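Local atomic coordinates of glucosamine-6-phosphate deaminase (Thermotoga maritima, PDB entry 1J5X), a protein that belongs to the SIS-domain family and is built from two parallel beta-sheets flanked by helices. Residues S230-K233 with C234-S238. Residues are numbered along the deposited sequence; the frame is centred on the assembly and turned at random.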
ATOM      1  N   SER A 230       2.368  -5.427   0.402  1.00 17.97           N
ATOM      2  CA  SER A 230       1.926  -6.788   0.774  1.00 18.93           C
ATOM      3  C   SER A 230       3.084  -7.563   1.477  1.00 18.99           C
ATOM      4  O   SER A 230       2.902  -8.217   2.535  1.00 21.58           O
ATOM      5  CB  SER A 230       1.509  -7.534  -0.463  1.00 17.56           C
ATOM      6  OG  SER A 230       0.278  -6.968  -0.941  1.00 19.33           O
ATOM      7  N   ALA A 231       4.261  -7.494   0.898  1.00 17.43           N
ATOM      8  CA  ALA A 231       5.389  -8.195   1.507  1.00 19.81           C
ATOM      9  C   ALA A 231       5.658  -7.691   2.897  1.00 20.96           C
ATOM     10  O   ALA A 231       5.906  -8.483   3.825  1.00 19.93           O
ATOM     11  CB  ALA A 231       6.648  -8.066   0.595  1.00 19.49           C
ATOM     12  N   LEU A 232       5.541  -6.385   3.102  1.00 18.21           N
ATOM     13  CA  LEU A 232       5.843  -5.850   4.412  1.00 20.35           C
ATOM     14  C   LEU A 232       4.824  -6.334   5.452  1.00 23.38           C
ATOM     15  O   LEU A 232       5.162  -6.599   6.643  1.00 20.96           O
ATOM     16  CB  LEU A 232       5.877  -4.304   4.347  1.00 20.25           C
ATOM     17  CG  LEU A 232       6.059  -3.623   5.699  1.00 23.68           C
ATOM     18  CD1 LEU A 232       7.432  -4.051   6.188  1.00 23.02           C
ATOM     19  CD2 LEU A 232       6.042  -2.100   5.626  1.00 21.07           C
ATOM     20  N   LYS A 233       3.553  -6.447   5.046  1.00 19.45           N
ATOM     21  CA  LYS A 233       2.548  -6.935   6.008  1.00 21.37           C
ATOM     22  C   LYS A 233       2.890  -8.346   6.453  1.00 20.89           C
ATOM     23  O   LYS A 233       2.751  -8.665   7.645  1.00 23.65           O
ATOM     24  CB  LYS A 233       1.137  -6.950   5.389  1.00 20.71           C
ATOM     25  CG  LYS A 233       0.629  -5.648   4.765  1.00 22.19           C
ATOM     26  CD  LYS A 233       0.432  -4.495   5.739  1.00 18.94           C
ATOM     27  CE  LYS A 233       1.784  -3.788   6.158  1.00 20.42           C
ATOM     28  NZ  LYS A 233       1.557  -2.338   6.564  1.00 21.84           N
ATOM     29  N   CYS A 234       3.307  -9.198   5.536  1.00 20.73           N
ATOM     30  CA  CYS A 234       3.613 -10.566   5.939  1.00 21.98           C
ATOM     31  C   CYS A 234       4.895 -10.669   6.696  1.00 24.13           C
ATOM     32  O   CYS A 234       5.064 -11.603   7.502  1.00 21.53           O
ATOM     33  CB  CYS A 234       3.652 -11.493   4.771  1.00 20.18           C
ATOM     34  SG  CYS A 234       1.943 -11.621   4.045  1.00 23.42           S
ATOM     35  N   ILE A 235       5.797  -9.720   6.460  1.00 22.94           N
ATOM     36  CA  ILE A 235       7.050  -9.748   7.213  1.00 22.34           C
ATOM     37  C   ILE A 235       6.742  -9.346   8.624  1.00 23.12           C
ATOM     38  O   ILE A 235       7.087 -10.079   9.555  1.00 25.50           O
ATOM     39  CB  ILE A 235       8.125  -8.763   6.598  1.00 23.85           C
ATOM     40  CG1 ILE A 235       8.672  -9.360   5.301  1.00 25.11           C
ATOM     41  CG2 ILE A 235       9.242  -8.500   7.620  1.00 24.83           C
ATOM     42  CD1 ILE A 235       9.398  -8.325   4.306  1.00 25.10           C
ATOM     43  N   GLU A 236       6.056  -8.227   8.805  1.00 21.91           N
ATOM     44  CA  GLU A 236       5.765  -7.755  10.120  1.00 24.10           C
ATOM     45  C   GLU A 236       4.794  -8.634  10.910  1.00 28.90           C
ATOM     46  O   GLU A 236       5.018  -8.924  12.098  1.00 26.37           O
ATOM     47  CB  GLU A 236       5.168  -6.366  10.099  1.00 22.53           C
ATOM     48  CG  GLU A 236       6.075  -5.242   9.581  1.00 23.86           C
ATOM     49  CD  GLU A 236       5.318  -3.908   9.480  1.00 27.31           C
ATOM     50  OE1 GLU A 236       4.156  -3.911   9.005  1.00 33.19           O
ATOM     51  OE2 GLU A 236       5.859  -2.846   9.839  1.00 34.77           O
HETATM   52  N   MSE A 237       3.708  -9.061  10.266  1.00 27.63           N
HETATM   53  CA  MSE A 237       2.694  -9.811  11.025  1.00 25.56           C
HETATM   54  C   MSE A 237       3.038 -11.225  11.375  1.00 27.48           C
HETATM   55  O   MSE A 237       2.748 -11.690  12.497  1.00 27.46           O
HETATM   56  CB  MSE A 237       1.365  -9.842  10.231  1.00 24.87           C
HETATM   57  CG  MSE A 237       0.692  -8.532  10.194  1.00 17.40           C
HETATM   58 SE   MSE A 237      -1.046  -8.800   9.107  1.00 39.49          SE
HETATM   59  CE  MSE A 237      -1.563  -7.021   8.904  1.00 25.99           C
ATOM     60  N   SER A 238       3.641 -11.893  10.405  1.00 26.73           N
ATOM     61  CA  SER A 238       3.890 -13.313  10.510  1.00 29.84           C
ATOM     62  C   SER A 238       5.319 -13.792  10.530  1.00 27.71           C
ATOM     63  O   SER A 238       5.550 -14.993  10.611  1.00 26.99           O
ATOM     64  CB  SER A 238       3.161 -13.998   9.360  1.00 28.42           C
ATOM     65  OG  SER A 238       3.954 -14.029   8.166  1.00 28.27           O
TER
HETATM   66  O   HOH W   1       3.127  -1.245   8.771  1.00 22.87           O
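Lys233 is kinked at chi2 (-65°) and chi3 (77°), while Glu236 sets CG anti to its carbonyl carbon (chi1 -65°) and then runs extended to CD, so the two side chains lie alongside each other and point the same way. Both belong to helix 222-238, the crossover helix of the beta-alpha-beta unit formed with strands 214-218 and 241-245. Their direct ion pair is long, with Lys233 NZ 3.9 Å from Glu236 OE1, and a water closes the gap: it accepts from Lys233 NZ at 2.9 Å and donates to Glu236 OE1. The ammonium has other anchors, a salt bridge to Glu229 one turn earlier and hydrogen bonds to Ser62 and the carbonyl of Met160, so Glu236 is a secondary partner. The Glu236 chain also crosses Leu232 at an angle, with Leu232 CD1 3.8 Å from Glu236 CG, an aliphatic contact that flanks the carboxylate stem. Along the backbone, the helical i+4 to i bonds include Glu236 N to Leu232 O (2.9 Å). Met237, a selenomethionine, has CB and CG close beside Lys233 O, the acceptor of its backbone N (2.8 Å). Cys234, on the sheet-facing side, packs on Phe215 and Phe217, and the helix ends at Ser238, where Cys234 O accepts two bonds from Ser238. One comes from the backbone N; the other, from Ser238 OG at 2.7 Å, lies in the carbonyl plane and uses a lone pair of Cys234 O.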